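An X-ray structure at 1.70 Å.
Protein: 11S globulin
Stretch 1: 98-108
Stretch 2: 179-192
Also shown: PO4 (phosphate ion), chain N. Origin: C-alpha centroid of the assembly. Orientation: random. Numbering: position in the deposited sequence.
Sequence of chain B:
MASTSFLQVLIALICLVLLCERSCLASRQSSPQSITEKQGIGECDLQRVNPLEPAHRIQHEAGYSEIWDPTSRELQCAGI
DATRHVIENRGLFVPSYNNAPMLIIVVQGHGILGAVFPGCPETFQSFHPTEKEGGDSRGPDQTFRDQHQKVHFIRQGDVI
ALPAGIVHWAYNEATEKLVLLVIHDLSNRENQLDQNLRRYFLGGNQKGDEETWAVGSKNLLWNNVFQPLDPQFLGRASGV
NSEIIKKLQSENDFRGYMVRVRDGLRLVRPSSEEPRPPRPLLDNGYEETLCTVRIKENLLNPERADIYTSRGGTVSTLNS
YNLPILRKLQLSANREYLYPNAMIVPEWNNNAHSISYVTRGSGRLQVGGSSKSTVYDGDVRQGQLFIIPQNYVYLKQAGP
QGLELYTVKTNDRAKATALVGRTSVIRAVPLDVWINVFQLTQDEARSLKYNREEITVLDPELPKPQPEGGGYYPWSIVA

Stretch 1 (98-108) NNAPMLIIVVQ
Stretch 2 (179-192) VLLVIHDLSNRENQ

Two antiparallel strands, 102-108 and 179-185, lie edge to edge with their axes 4.6 Å apart and their N-to-C directions at 159°. Phi runs from about -80° to -150° through most of both strands, with psi mostly between 90° and 155°. Leu-103 pairs with Ile-183 and Ile-105 with Leu-181 as hydrogen-bonded pairs; between and beside them, Met-102/His-184, Ile-104/Val-182 and Val-106/Leu-180 are non-hydrogen-bonded, with CA-CA distances of 4.3, 4.5 and 4.9 Å.

The backbone ladder satisfies its polar atoms in sequence. Asp-185 N gives to Pro-101 O (2.9 Å), a fitting start, because proline offers a carbonyl but no NH. Leu-103 N reaches Ile-183 O at 3.1 Å, and Ile-183 N returns to Leu-103 O at 2.9 Å. Ile-105 N to Leu-181 O is 2.8 Å; Leu-181 N to Ile-105 O is 3.0 Å. A beta bulge then shifts the register by one: Val-107, at phi/psi -81/-33, sends its N to Val-179 O (2.9 Å), while Val-179 N finds Gln-108 O (2.9 Å).

Apolar side chains cover both faces. Ile-104 (m, t) sets CG2 3.9 Å from Leu-180 CB and CG1 4.1 Å from Val-182 CG2, on the face shared with Met-102 and Val-106. On the other, Ile-105 CD1 (chi1 m, chi2 t) meets Leu-181 CD2 (chi1 t, chi2 p) at 3.6 Å. The bulge turns Val-107 (t) toward stretch 2, its CB 3.8 Å from Val-179 CG1.

His-184 (chi1 m, chi2 99°) serves two chemistries. Its NE2 donates to Asn-98 OD1 at 3.1 Å, near the ring plane, while Met-102 (p, t, t) lays CB over one face, 4.1 Å from the ring centroid. Asn-98 (m) uses its other amide atom, ND2, to bond phosphate O1 at 3.1 Å; the ion probably came from the crystallisation liquor.

Past the strand, type I turns from Asp-185 to Asn-188 and from Asn-188 to Asn-191 bring polar groups back to stretch 1. Asn-188 (t) braces them, ND2 giving to Asp-185 OD2 (2.8 Å) and OD1 accepting from Glu-190 N (3.0 Å). Asn-191 (t) donates ND2 to Leu-186 O (2.8 Å), and its OD1 accepts a weak bond from ND2 of Asn-99 (p) at 3.0 Å. Pro-101 packs CG 3.4 Å from Asn-188 CG. The contact buries 1007 Å² in all and leaves one polar atom without a partner, Asn-99 O.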

# COMPACT_ATOMS: atom_id res chain seq x y z
N ASN B 98 -16.37 22.84 -1.89
CA ASN B 98 -15.30 23.59 -1.30
C ASN B 98 -13.97 23.10 -1.83
O ASN B 98 -13.88 22.00 -2.36
CB ASN B 98 -15.32 23.44 0.20
CG ASN B 98 -16.65 23.76 0.79
OD1 ASN B 98 -17.32 22.92 1.37
ND2 ASN B 98 -17.05 25.05 0.70
N ASN B 99 -12.97 23.91 -1.60
CA ASN B 99 -11.58 23.52 -1.91
C ASN B 99 -10.84 22.72 -0.84
O ASN B 99 -9.68 22.33 -1.02
CB ASN B 99 -10.75 24.74 -2.27
CG ASN B 99 -10.60 25.72 -1.15
OD1 ASN B 99 -11.61 26.05 -0.53
ND2 ASN B 99 -9.40 26.25 -0.92
N ALA B 100 -11.49 22.49 0.29
CA ALA B 100 -10.85 21.83 1.43
C ALA B 100 -11.82 20.81 1.88
O ALA B 100 -13.03 21.03 1.85
CB ALA B 100 -10.58 22.79 2.59
N PRO B 101 -11.33 19.66 2.34
CA PRO B 101 -12.15 18.65 3.03
C PRO B 101 -12.63 19.16 4.41
O PRO B 101 -12.11 20.19 4.90
CB PRO B 101 -11.23 17.47 3.15
CG PRO B 101 -9.87 18.12 3.28
CD PRO B 101 -9.89 19.36 2.45
N MET B 102 -13.63 18.50 4.95
CA MET B 102 -14.25 18.96 6.19
C MET B 102 -14.78 17.81 6.97
O MET B 102 -15.12 16.79 6.40
CB MET B 102 -15.39 19.92 5.84
CG MET B 102 -16.52 19.21 5.14
SD MET B 102 -17.52 20.35 4.19
CE MET B 102 -18.12 19.36 2.92
N LEU B 103 -14.89 17.95 8.29
CA LEU B 103 -15.77 17.22 9.10
C LEU B 103 -16.95 18.14 9.54
O LEU B 103 -16.74 19.36 9.86
CB LEU B 103 -15.06 16.73 10.31
CG LEU B 103 -13.87 15.82 10.09
CD1 LEU B 103 -13.53 15.19 11.40
CD2 LEU B 103 -14.17 14.72 9.09
N ILE B 104 -18.14 17.58 9.47
CA ILE B 104 -19.38 18.27 9.93
C ILE B 104 -19.88 17.58 11.18
O ILE B 104 -20.09 16.38 11.17
CB ILE B 104 -20.44 18.22 8.85
CG1 ILE B 104 -19.95 18.92 7.60
CG2 ILE B 104 -21.73 18.96 9.33
CD1 ILE B 104 -20.80 18.80 6.38
N ILE B 105 -20.03 18.30 12.29
CA ILE B 105 -20.59 17.77 13.53
C ILE B 105 -22.05 18.22 13.61
O ILE B 105 -22.33 19.40 13.51
CB ILE B 105 -19.84 18.29 14.74
CG1 ILE B 105 -18.42 17.74 14.72
CG2 ILE B 105 -20.54 17.87 16.03
CD1 ILE B 105 -17.52 18.69 15.41
N VAL B 106 -22.94 17.28 13.69
CA VAL B 106 -24.36 17.61 13.86
C VAL B 106 -24.58 17.83 15.34
O VAL B 106 -24.73 16.87 16.13
CB VAL B 106 -25.30 16.56 13.29
CG1 VAL B 106 -26.76 17.09 13.43
CG2 VAL B 106 -24.91 16.24 11.84
N VAL B 107 -24.69 19.11 15.70
CA VAL B 107 -24.74 19.57 17.10
C VAL B 107 -26.14 19.43 17.68
O VAL B 107 -26.32 19.10 18.86
CB VAL B 107 -24.27 21.05 17.17
CG1 VAL B 107 -24.49 21.62 18.56
CG2 VAL B 107 -22.78 21.14 16.90
N GLN B 108 -27.13 19.60 16.81
CA GLN B 108 -28.54 19.49 17.15
C GLN B 108 -29.36 19.24 15.91
O GLN B 108 -29.05 19.76 14.86
CB GLN B 108 -29.00 20.81 17.79
CG GLN B 108 -30.50 20.98 17.97
CD GLN B 108 -30.85 22.37 18.51
OE1 GLN B 108 -30.39 22.73 19.60
NE2 GLN B 108 -31.68 23.15 17.78
N VAL B 179 -28.25 22.21 13.48
CA VAL B 179 -27.10 23.08 13.77
C VAL B 179 -25.89 22.20 13.37
O VAL B 179 -25.76 21.09 13.90
CB VAL B 179 -26.99 23.48 15.24
CG1 VAL B 179 -25.69 24.17 15.53
CG2 VAL B 179 -28.20 24.37 15.60
N LEU B 180 -25.18 22.69 12.36
CA LEU B 180 -23.95 22.06 11.86
C LEU B 180 -22.67 22.86 12.18
O LEU B 180 -22.54 24.04 11.81
CB LEU B 180 -24.08 21.86 10.36
CG LEU B 180 -25.35 21.18 9.81
CD1 LEU B 180 -25.28 21.20 8.30
CD2 LEU B 180 -25.63 19.79 10.41
N LEU B 181 -21.70 22.22 12.82
CA LEU B 181 -20.42 22.81 13.06
C LEU B 181 -19.48 22.16 12.02
O LEU B 181 -19.30 20.96 12.08
CB LEU B 181 -19.88 22.49 14.41
CG LEU B 181 -18.50 23.14 14.66
CD1 LEU B 181 -18.77 24.51 15.22
CD2 LEU B 181 -17.57 22.30 15.52
N VAL B 182 -18.93 22.97 11.13
CA VAL B 182 -18.11 22.55 9.96
C VAL B 182 -16.69 23.04 10.20
O VAL B 182 -16.42 24.26 10.35
CB VAL B 182 -18.60 23.12 8.66
CG1 VAL B 182 -17.80 22.52 7.51
CG2 VAL B 182 -20.10 22.88 8.44
N ILE B 183 -15.76 22.09 10.22
CA ILE B 183 -14.35 22.36 10.32
C ILE B 183 -13.77 22.00 8.96
O ILE B 183 -13.76 20.82 8.53
CB ILE B 183 -13.66 21.57 11.41
CG1 ILE B 183 -14.31 21.74 12.77
CG2 ILE B 183 -12.20 21.98 11.52
CD1 ILE B 183 -14.55 23.17 13.20
N HIS B 184 -13.31 23.02 8.27
CA HIS B 184 -12.61 22.85 6.97
C HIS B 184 -11.13 22.80 7.17
O HIS B 184 -10.59 23.68 7.86
CB HIS B 184 -12.94 23.95 5.99
CG HIS B 184 -14.27 23.85 5.34
ND1 HIS B 184 -15.34 24.58 5.81
CD2 HIS B 184 -14.71 23.20 4.22
CE1 HIS B 184 -16.41 24.33 5.07
NE2 HIS B 184 -16.06 23.49 4.11
N ASP B 185 -10.46 21.79 6.60
CA ASP B 185 -9.00 21.62 6.77
C ASP B 185 -8.30 22.27 5.60
O ASP B 185 -8.09 21.64 4.53
CB ASP B 185 -8.71 20.12 6.89
CG ASP B 185 -7.28 19.84 7.10
OD1 ASP B 185 -6.49 20.80 7.29
OD2 ASP B 185 -6.93 18.61 6.95
N LEU B 186 -7.97 23.54 5.73
CA LEU B 186 -7.38 24.26 4.62
C LEU B 186 -6.00 23.79 4.21
O LEU B 186 -5.66 23.87 3.05
CB LEU B 186 -7.23 25.75 4.97
CG LEU B 186 -8.57 26.43 5.32
CD1 LEU B 186 -8.26 27.89 5.69
CD2 LEU B 186 -9.60 26.38 4.24
N SER B 187 -5.18 23.32 5.13
CA SER B 187 -3.83 22.95 4.83
C SER B 187 -3.73 21.56 4.24
O SER B 187 -2.62 21.10 3.99
CB SER B 187 -2.87 23.07 6.04
OG SER B 187 -2.99 21.97 6.94
N ASN B 188 -4.84 20.90 4.07
CA ASN B 188 -4.90 19.52 3.53
C ASN B 188 -4.31 19.43 2.14
O ASN B 188 -4.43 20.32 1.36
CB ASN B 188 -6.38 19.07 3.52
CG ASN B 188 -6.52 17.55 3.48
OD1 ASN B 188 -6.46 16.92 2.38
ND2 ASN B 188 -6.82 16.97 4.65
N ARG B 189 -3.66 18.27 1.83
CA ARG B 189 -3.17 18.07 0.49
C ARG B 189 -4.24 18.23 -0.59
O ARG B 189 -3.87 18.54 -1.74
CB ARG B 189 -2.49 16.71 0.38
CG ARG B 189 -3.39 15.53 0.64
CD ARG B 189 -2.71 14.19 0.81
NE ARG B 189 -3.68 13.17 1.15
CZ ARG B 189 -3.43 11.85 1.21
NH1 ARG B 189 -2.19 11.38 1.00
NH2 ARG B 189 -4.42 11.00 1.50
N GLU B 190 -5.51 17.99 -0.27
CA GLU B 190 -6.57 18.11 -1.27
C GLU B 190 -6.76 19.58 -1.74
O GLU B 190 -7.33 19.77 -2.79
CB GLU B 190 -7.90 17.58 -0.75
CG GLU B 190 -7.96 16.05 -0.57
CD GLU B 190 -9.33 15.51 -0.19
OE1 GLU B 190 -10.26 16.28 0.14
OE2 GLU B 190 -9.48 14.27 -0.24
N ASN B 191 -6.24 20.57 -1.00
CA ASN B 191 -6.39 21.95 -1.40
C ASN B 191 -5.15 22.44 -2.08
O ASN B 191 -4.15 22.73 -1.40
CB ASN B 191 -6.67 22.79 -0.18
CG ASN B 191 -6.68 24.27 -0.46
OD1 ASN B 191 -6.87 24.71 -1.63
ND2 ASN B 191 -6.41 25.04 0.60
N GLN B 192 -5.18 22.54 -3.40
CA GLN B 192 -4.01 23.00 -4.14
C GLN B 192 -4.04 24.48 -4.47
O GLN B 192 -3.22 24.96 -5.28
CB GLN B 192 -3.82 22.22 -5.46
CG GLN B 192 -3.62 20.73 -5.28
CD GLN B 192 -3.15 20.01 -6.54
OE1 GLN B 192 -2.56 20.62 -7.45
NE2 GLN B 192 -3.28 18.70 -6.53
P PO4 N . -20.05 24.84 3.11
O1 PO4 N . -19.94 25.42 1.61
O2 PO4 N . -20.85 23.59 3.42
O3 PO4 N . -18.68 24.23 3.45
O4 PO4 N . -20.13 25.88 4.22